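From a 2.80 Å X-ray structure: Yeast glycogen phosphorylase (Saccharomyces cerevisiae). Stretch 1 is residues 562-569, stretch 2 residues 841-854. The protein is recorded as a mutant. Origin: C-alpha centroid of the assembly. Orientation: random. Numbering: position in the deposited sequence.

Stretch 1 (562-569) EFLKKWNQ
Stretch 2, residues 841-854: QRSEWLKKSVLSLA

Residues 562-569 and 842-854 of yeast glycogen phosphorylase form two α-helices from distant parts of one chain, crossing steeply with 77° between their N-to-C directions (signed crossing angle 77°) and a closest axial approach of 10.2 Å. Both have regular helical torsions, with phi between about -50° and -75° and psi between about -28° and -58°, and i to i+4 hydrogen bonds such as Trp 567 N to Phe 563 O (2.8 Å). Gln 841, at phi/psi -139/64, occupies the N-cap position of the second helix, and its O accepts from Glu 844 N (2.9 Å) and Trp 845 N (3.2 Å). The backbones come nearest at Leu 564 and Leu 846, whose CA atoms lie 6.4 Å apart. The area buried between the stretches, both sides summed, is 495 Å².

Trp 567 covers the most surface. Its CA-to-CB bond points toward the second helix, and chi1 of -158° (t) with chi2 of -95° places the indole against Ser 849, Val 850 and Leu 853. At the ring edge, NE1 donates a hydrogen bond to Ser 849 OG, with an N-to-O distance of 3.0 Å and an angle of 155° at the hydrogen; the indole N-H is thereby satisfied within a largely apolar contact. Ser 849 is in the t rotamer, and its OG also hydrogen-bonds elsewhere in the structure. Val 850, chi1 178° (t), sets CG2 over one face of the indole, 3.7 Å from the centroid of the five-membered ring and only 12° off its normal, a CH-pi contact. At the benzo end, Trp 567 CH2 meets Leu 853 CG edge-on at 3.5 Å.

Leu 846 and Leu 564 form the second center of the interface. The CA-to-CB bond of Leu 846 points toward the first helix; that of Leu 564 points sideways, but its side-chain end comes nearer. Both leucines lie between rotamer wells, with chi1/chi2 of -100°/24° and -104°/30° respectively. Leu 564 CG packs 3.8 Å from Leu 846 CB, while Leu 564 CD1 reaches Val 850 CG2 at 4.0 Å, linking this apolar pair to the tryptophan cluster. Phe 563, chi1 -176° (t) and chi2 72°, presents its ring edge, with CE2 3.8 Å from Val 850 CG1.

One turn beyond Leu 564, the CA-to-CB bond of Asn 568 (chi1 -167°, t) also points toward the second helix, and its terminal amide packs against Leu 846. Arg 842, with chi1 to chi4 of -171°, 69°, 60° and 74°, brings its guanidinium edge near the same amide, while its nitrogens hydrogen-bond elsewhere.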

ATOM      1  N   GLU A 562     -39.794 -30.882  22.728  1.00 45.73           N
ATOM      2  CA  GLU A 562     -39.464 -29.466  22.871  1.00 44.35           C
ATOM      3  C   GLU A 562     -38.052 -29.193  22.344  1.00 42.74           C
ATOM      4  O   GLU A 562     -37.807 -28.198  21.652  1.00 41.48           O
ATOM      5  CB  GLU A 562     -39.520 -29.050  24.334  1.00 46.29           C
ATOM      6  N   PHE A 563     -37.132 -30.137  22.596  1.00 38.44           N
ATOM      7  CA  PHE A 563     -35.757 -30.028  22.139  1.00 33.43           C
ATOM      8  C   PHE A 563     -35.752 -29.996  20.626  1.00 33.08           C
ATOM      9  O   PHE A 563     -35.175 -29.080  20.038  1.00 33.54           O
ATOM     10  CB  PHE A 563     -34.926 -31.214  22.607  1.00 29.64           C
ATOM     11  CG  PHE A 563     -33.457 -31.102  22.242  1.00 22.48           C
ATOM     12  CD1 PHE A 563     -32.645 -30.191  22.903  1.00 17.46           C
ATOM     13  CD2 PHE A 563     -32.925 -31.924  21.250  1.00 25.83           C
ATOM     14  CE1 PHE A 563     -31.303 -30.110  22.568  1.00 16.83           C
ATOM     15  CE2 PHE A 563     -31.577 -31.830  20.926  1.00 21.30           C
ATOM     16  CZ  PHE A 563     -30.766 -30.921  21.588  1.00 18.79           C
ATOM     17  N   LEU A 564     -36.421 -30.962  19.991  1.00 28.39           N
ATOM     18  CA  LEU A 564     -36.504 -30.983  18.546  1.00 24.40           C
ATOM     19  C   LEU A 564     -37.127 -29.700  18.015  1.00 24.49           C
ATOM     20  O   LEU A 564     -36.650 -29.160  17.009  1.00 24.42           O
ATOM     21  CB  LEU A 564     -37.300 -32.215  18.123  1.00 20.87           C
ATOM     22  CG  LEU A 564     -36.541 -33.437  17.560  1.00 22.73           C
ATOM     23  CD1 LEU A 564     -35.139 -33.575  18.135  1.00 21.90           C
ATOM     24  CD2 LEU A 564     -37.326 -34.680  17.912  1.00 20.96           C
ATOM     25  N   LYS A 565     -38.121 -29.124  18.696  1.00 25.54           N
ATOM     26  CA  LYS A 565     -38.709 -27.876  18.235  1.00 25.85           C
ATOM     27  C   LYS A 565     -37.643 -26.792  18.254  1.00 27.19           C
ATOM     28  O   LYS A 565     -37.482 -26.030  17.292  1.00 28.22           O
ATOM     29  CB  LYS A 565     -39.842 -27.429  19.136  1.00 26.66           C
ATOM     30  N   LYS A 566     -36.845 -26.805  19.323  1.00 27.03           N
ATOM     31  CA  LYS A 566     -35.787 -25.848  19.517  1.00 25.57           C
ATOM     32  C   LYS A 566     -34.731 -25.953  18.423  1.00 28.85           C
ATOM     33  O   LYS A 566     -34.337 -24.953  17.801  1.00 31.54           O
ATOM     34  CB  LYS A 566     -35.203 -26.106  20.878  1.00 25.09           C
ATOM     35  CG  LYS A 566     -35.548 -25.028  21.873  1.00 31.65           C
ATOM     36  CD  LYS A 566     -37.025 -25.028  22.203  1.00 37.07           C
ATOM     37  CE  LYS A 566     -37.209 -25.149  23.703  1.00 44.85           C
ATOM     38  NZ  LYS A 566     -36.680 -26.414  24.180  1.00 52.84           N
ATOM     39  N   TRP A 567     -34.349 -27.204  18.141  1.00 25.74           N
ATOM     40  CA  TRP A 567     -33.359 -27.537  17.144  1.00 21.27           C
ATOM     41  C   TRP A 567     -33.852 -27.062  15.797  1.00 23.38           C
ATOM     42  O   TRP A 567     -33.086 -26.486  15.019  1.00 31.25           O
ATOM     43  CB  TRP A 567     -33.143 -29.037  17.085  1.00 17.74           C
ATOM     44  CG  TRP A 567     -31.794 -29.429  16.493  1.00 21.86           C
ATOM     45  CD1 TRP A 567     -31.661 -29.730  15.164  1.00 22.98           C
ATOM     46  CD2 TRP A 567     -30.605 -29.543  17.180  1.00 15.66           C
ATOM     47  NE1 TRP A 567     -30.394 -30.036  15.008  1.00 21.91           N
ATOM     48  CE2 TRP A 567     -29.729 -29.939  16.168  1.00 12.21           C
ATOM     49  CE3 TRP A 567     -30.136 -29.377  18.485  1.00 10.35           C
ATOM     50  CZ2 TRP A 567     -28.387 -30.175  16.439  1.00  3.58           C
ATOM     51  CZ3 TRP A 567     -28.785 -29.612  18.754  1.00 11.37           C
ATOM     52  CH2 TRP A 567     -27.919 -30.010  17.735  1.00  3.30           C
ATOM     53  N   ASN A 568     -35.136 -27.226  15.498  1.00 21.32           N
ATOM     54  CA  ASN A 568     -35.599 -26.823  14.198  1.00 22.27           C
ATOM     55  C   ASN A 568     -35.614 -25.311  14.064  1.00 26.01           C
ATOM     56  O   ASN A 568     -35.169 -24.777  13.040  1.00 29.26           O
ATOM     57  CB  ASN A 568     -36.973 -27.376  13.942  1.00 19.61           C
ATOM     58  CG  ASN A 568     -37.327 -27.236  12.470  1.00 22.65           C
ATOM     59  OD1 ASN A 568     -38.416 -26.812  12.124  1.00 28.62           O
ATOM     60  ND2 ASN A 568     -36.496 -27.563  11.493  1.00 28.11           N
ATOM     61  N   GLN A 569     -36.017 -24.599  15.114  1.00 29.04           N
ATOM     62  CA  GLN A 569     -36.087 -23.144  15.104  1.00 28.24           C
ATOM     63  C   GLN A 569     -34.755 -22.493  14.774  1.00 25.49           C
ATOM     64  O   GLN A 569     -34.703 -21.554  13.964  1.00 23.25           O
ATOM     65  CB  GLN A 569     -36.558 -22.651  16.455  1.00 34.91           C
ATOM     66  CG  GLN A 569     -36.696 -21.150  16.557  1.00 42.67           C
ATOM     67  CD  GLN A 569     -37.742 -20.637  15.597  1.00 50.34           C
ATOM     68  OE1 GLN A 569     -37.474 -20.167  14.494  1.00 53.64           O
ATOM     69  NE2 GLN A 569     -38.999 -20.719  15.999  1.00 58.36           N
ATOM     70  N   GLN A 841     -41.910 -36.376   7.334  1.00 39.37           N
ATOM     71  CA  GLN A 841     -41.636 -36.865   8.671  1.00 41.11           C
ATOM     72  C   GLN A 841     -40.399 -36.247   9.304  1.00 37.85           C
ATOM     73  O   GLN A 841     -39.416 -36.874   9.719  1.00 37.93           O
ATOM     74  CB  GLN A 841     -41.555 -38.406   8.640  1.00 43.40           C
ATOM     75  CG  GLN A 841     -40.795 -39.156   7.566  1.00 50.38           C
ATOM     76  CD  GLN A 841     -41.019 -40.667   7.660  1.00 56.26           C
ATOM     77  OE1 GLN A 841     -41.639 -41.194   8.582  1.00 58.77           O
ATOM     78  NE2 GLN A 841     -40.530 -41.473   6.728  1.00 57.98           N
ATOM     79  N   ARG A 842     -40.566 -34.936   9.474  1.00 32.77           N
ATOM     80  CA  ARG A 842     -39.560 -34.076  10.048  1.00 29.97           C
ATOM     81  C   ARG A 842     -39.065 -34.524  11.415  1.00 33.30           C
ATOM     82  O   ARG A 842     -37.886 -34.305  11.687  1.00 35.10           O
ATOM     83  CB  ARG A 842     -40.125 -32.688  10.122  1.00 24.49           C
ATOM     84  CG  ARG A 842     -39.141 -31.597  10.496  1.00 29.21           C
ATOM     85  CD  ARG A 842     -38.081 -31.307   9.434  1.00 33.11           C
ATOM     86  NE  ARG A 842     -38.669 -30.870   8.180  1.00 31.71           N
ATOM     87  CZ  ARG A 842     -39.192 -29.653   8.012  1.00 31.57           C
ATOM     88  NH1 ARG A 842     -39.202 -28.724   8.988  1.00 26.26           N
ATOM     89  NH2 ARG A 842     -39.756 -29.403   6.834  1.00 29.85           N
ATOM     90  N   SER A 843     -39.821 -35.156  12.323  1.00 34.93           N
ATOM     91  CA  SER A 843     -39.229 -35.641  13.575  1.00 34.54           C
ATOM     92  C   SER A 843     -38.136 -36.682  13.372  1.00 32.15           C
ATOM     93  O   SER A 843     -37.178 -36.730  14.142  1.00 32.94           O
ATOM     94  CB  SER A 843     -40.297 -36.230  14.466  1.00 35.56           C
ATOM     95  OG  SER A 843     -41.168 -35.166  14.834  1.00 45.05           O
ATOM     96  N   GLU A 844     -38.250 -37.475  12.304  1.00 29.51           N
ATOM     97  CA  GLU A 844     -37.226 -38.431  11.925  1.00 26.78           C
ATOM     98  C   GLU A 844     -36.045 -37.636  11.348  1.00 25.34           C
ATOM     99  O   GLU A 844     -34.898 -37.886  11.711  1.00 24.20           O
ATOM    100  CB  GLU A 844     -37.796 -39.374  10.878  1.00 24.87           C
ATOM    101  N   TRP A 845     -36.288 -36.617  10.513  1.00 24.74           N
ATOM    102  CA  TRP A 845     -35.255 -35.749   9.953  1.00 24.05           C
ATOM    103  C   TRP A 845     -34.422 -35.053  11.037  1.00 25.61           C
ATOM    104  O   TRP A 845     -33.186 -35.039  11.024  1.00 25.58           O
ATOM    105  CB  TRP A 845     -35.916 -34.700   9.079  1.00 18.84           C
ATOM    106  CG  TRP A 845     -34.918 -33.926   8.246  1.00 22.57           C
ATOM    107  CD1 TRP A 845     -34.401 -32.749   8.706  1.00 20.14           C
ATOM    108  CD2 TRP A 845     -34.440 -34.279   7.007  1.00 23.31           C
ATOM    109  NE1 TRP A 845     -33.592 -32.349   7.763  1.00 25.86           N
ATOM    110  CE2 TRP A 845     -33.577 -33.213   6.738  1.00 24.85           C
ATOM    111  CE3 TRP A 845     -34.582 -35.303   6.079  1.00 18.77           C
ATOM    112  CZ2 TRP A 845     -32.851 -33.148   5.547  1.00 25.06           C
ATOM    113  CZ3 TRP A 845     -33.859 -35.250   4.884  1.00 25.30           C
ATOM    114  CH2 TRP A 845     -33.002 -34.180   4.619  1.00 29.12           C
ATOM    115  N   LEU A 846     -35.112 -34.469  12.010  1.00 25.76           N
ATOM    116  CA  LEU A 846     -34.500 -33.770  13.123  1.00 25.19           C
ATOM    117  C   LEU A 846     -33.660 -34.678  14.016  1.00 25.18           C
ATOM    118  O   LEU A 846     -32.636 -34.266  14.564  1.00 26.16           O
ATOM    119  CB  LEU A 846     -35.638 -33.085  13.881  1.00 24.99           C
ATOM    120  CG  LEU A 846     -35.919 -31.561  13.650  1.00 26.41           C
ATOM    121  CD1 LEU A 846     -35.419 -31.043  12.308  1.00 19.45           C
ATOM    122  CD2 LEU A 846     -37.420 -31.363  13.740  1.00 25.60           C
ATOM    123  N   LYS A 847     -34.010 -35.952  14.118  1.00 24.94           N
ATOM    124  CA  LYS A 847     -33.228 -36.896  14.883  1.00 21.02           C
ATOM    125  C   LYS A 847     -31.946 -37.128  14.129  1.00 20.30           C
ATOM    126  O   LYS A 847     -30.903 -37.172  14.770  1.00 27.84           O
ATOM    127  CB  LYS A 847     -33.947 -38.229  15.033  1.00 22.64           C
ATOM    128  N   LYS A 848     -31.947 -37.209  12.801  1.00 20.23           N
ATOM    129  CA  LYS A 848     -30.709 -37.390  12.040  1.00 24.08           C
ATOM    130  C   LYS A 848     -29.743 -36.224  12.229  1.00 22.46           C
ATOM    131  O   LYS A 848     -28.540 -36.403  12.426  1.00 21.12           O
ATOM    132  CB  LYS A 848     -31.003 -37.520  10.566  1.00 30.49           C
ATOM    133  CG  LYS A 848     -31.778 -38.793  10.273  1.00 39.24           C
ATOM    134  CD  LYS A 848     -32.057 -38.929   8.790  1.00 40.35           C
ATOM    135  CE  LYS A 848     -32.556 -40.335   8.584  1.00 40.17           C
ATOM    136  NZ  LYS A 848     -32.601 -40.609   7.166  1.00 46.88           N
ATOM    137  N   SER A 849     -30.290 -35.011  12.242  1.00 21.47           N
ATOM    138  CA  SER A 849     -29.534 -33.797  12.477  1.00 18.19           C
ATOM    139  C   SER A 849     -28.908 -33.754  13.881  1.00 18.84           C
ATOM    140  O   SER A 849     -27.698 -33.497  13.999  1.00 20.48           O
ATOM    141  CB  SER A 849     -30.497 -32.643  12.233  1.00 12.87           C
ATOM    142  OG  SER A 849     -29.865 -31.381  12.347  1.00 17.88           O
ATOM    143  N   VAL A 850     -29.659 -34.042  14.966  1.00 19.75           N
ATOM    144  CA  VAL A 850     -29.138 -34.004  16.344  1.00 14.70           C
ATOM    145  C   VAL A 850     -28.065 -35.055  16.499  1.00 16.52           C
ATOM    146  O   VAL A 850     -26.990 -34.798  17.040  1.00 14.86           O
ATOM    147  CB  VAL A 850     -30.244 -34.266  17.396  1.00  9.69           C
ATOM    148  CG1 VAL A 850     -29.649 -34.266  18.783  1.00  6.64           C
ATOM    149  CG2 VAL A 850     -31.273 -33.132  17.390  1.00  8.99           C
ATOM    150  N   LEU A 851     -28.309 -36.254  15.992  1.00 19.44           N
ATOM    151  CA  LEU A 851     -27.306 -37.284  16.061  1.00 19.25           C
ATOM    152  C   LEU A 851     -26.076 -36.892  15.260  1.00 20.45           C
ATOM    153  O   LEU A 851     -24.976 -37.162  15.765  1.00 27.77           O
ATOM    154  CB  LEU A 851     -27.920 -38.581  15.566  1.00 16.44           C
ATOM    155  CG  LEU A 851     -28.935 -39.155  16.554  1.00 16.57           C
ATOM    156  CD1 LEU A 851     -29.621 -40.318  15.891  1.00 13.06           C
ATOM    157  CD2 LEU A 851     -28.264 -39.526  17.876  1.00  7.64           C
ATOM    158  N   SER A 852     -26.182 -36.242  14.092  1.00 17.21           N
ATOM    159  CA  SER A 852     -25.018 -35.764  13.355  1.00 15.10           C
ATOM    160  C   SER A 852     -24.107 -34.940  14.257  1.00 15.57           C
ATOM    161  O   SER A 852     -22.951 -35.309  14.493  1.00 12.83           O
ATOM    162  CB  SER A 852     -25.466 -34.919  12.172  1.00 10.15           C
ATOM    163  OG  SER A 852     -25.938 -35.738  11.126  1.00  8.18           O
ATOM    164  N   LEU A 853     -24.678 -33.888  14.850  1.00 17.60           N
ATOM    165  CA  LEU A 853     -24.011 -33.023  15.814  1.00 15.86           C
ATOM    166  C   LEU A 853     -23.313 -33.753  16.935  1.00 15.86           C
ATOM    167  O   LEU A 853     -22.147 -33.533  17.249  1.00 20.81           O
ATOM    168  CB  LEU A 853     -25.000 -32.114  16.466  1.00 17.65           C
ATOM    169  CG  LEU A 853     -24.951 -30.693  16.108  1.00 21.42           C
ATOM    170  CD1 LEU A 853     -23.730 -30.042  16.783  1.00 24.28           C
ATOM    171  CD2 LEU A 853     -25.045 -30.615  14.598  1.00 19.61           C
ATOM    172  N   ALA A 854     -24.086 -34.654  17.512  1.00 16.43           N
ATOM    173  CA  ALA A 854     -23.667 -35.441  18.634  1.00 16.92           C
ATOM    174  C   ALA A 854     -22.417 -36.241  18.341  1.00 17.13           C
ATOM    175  O   ALA A 854     -21.570 -36.403  19.216  1.00 17.07           O
ATOM    176  CB  ALA A 854     -24.814 -36.369  19.014  1.00 17.59           C
TER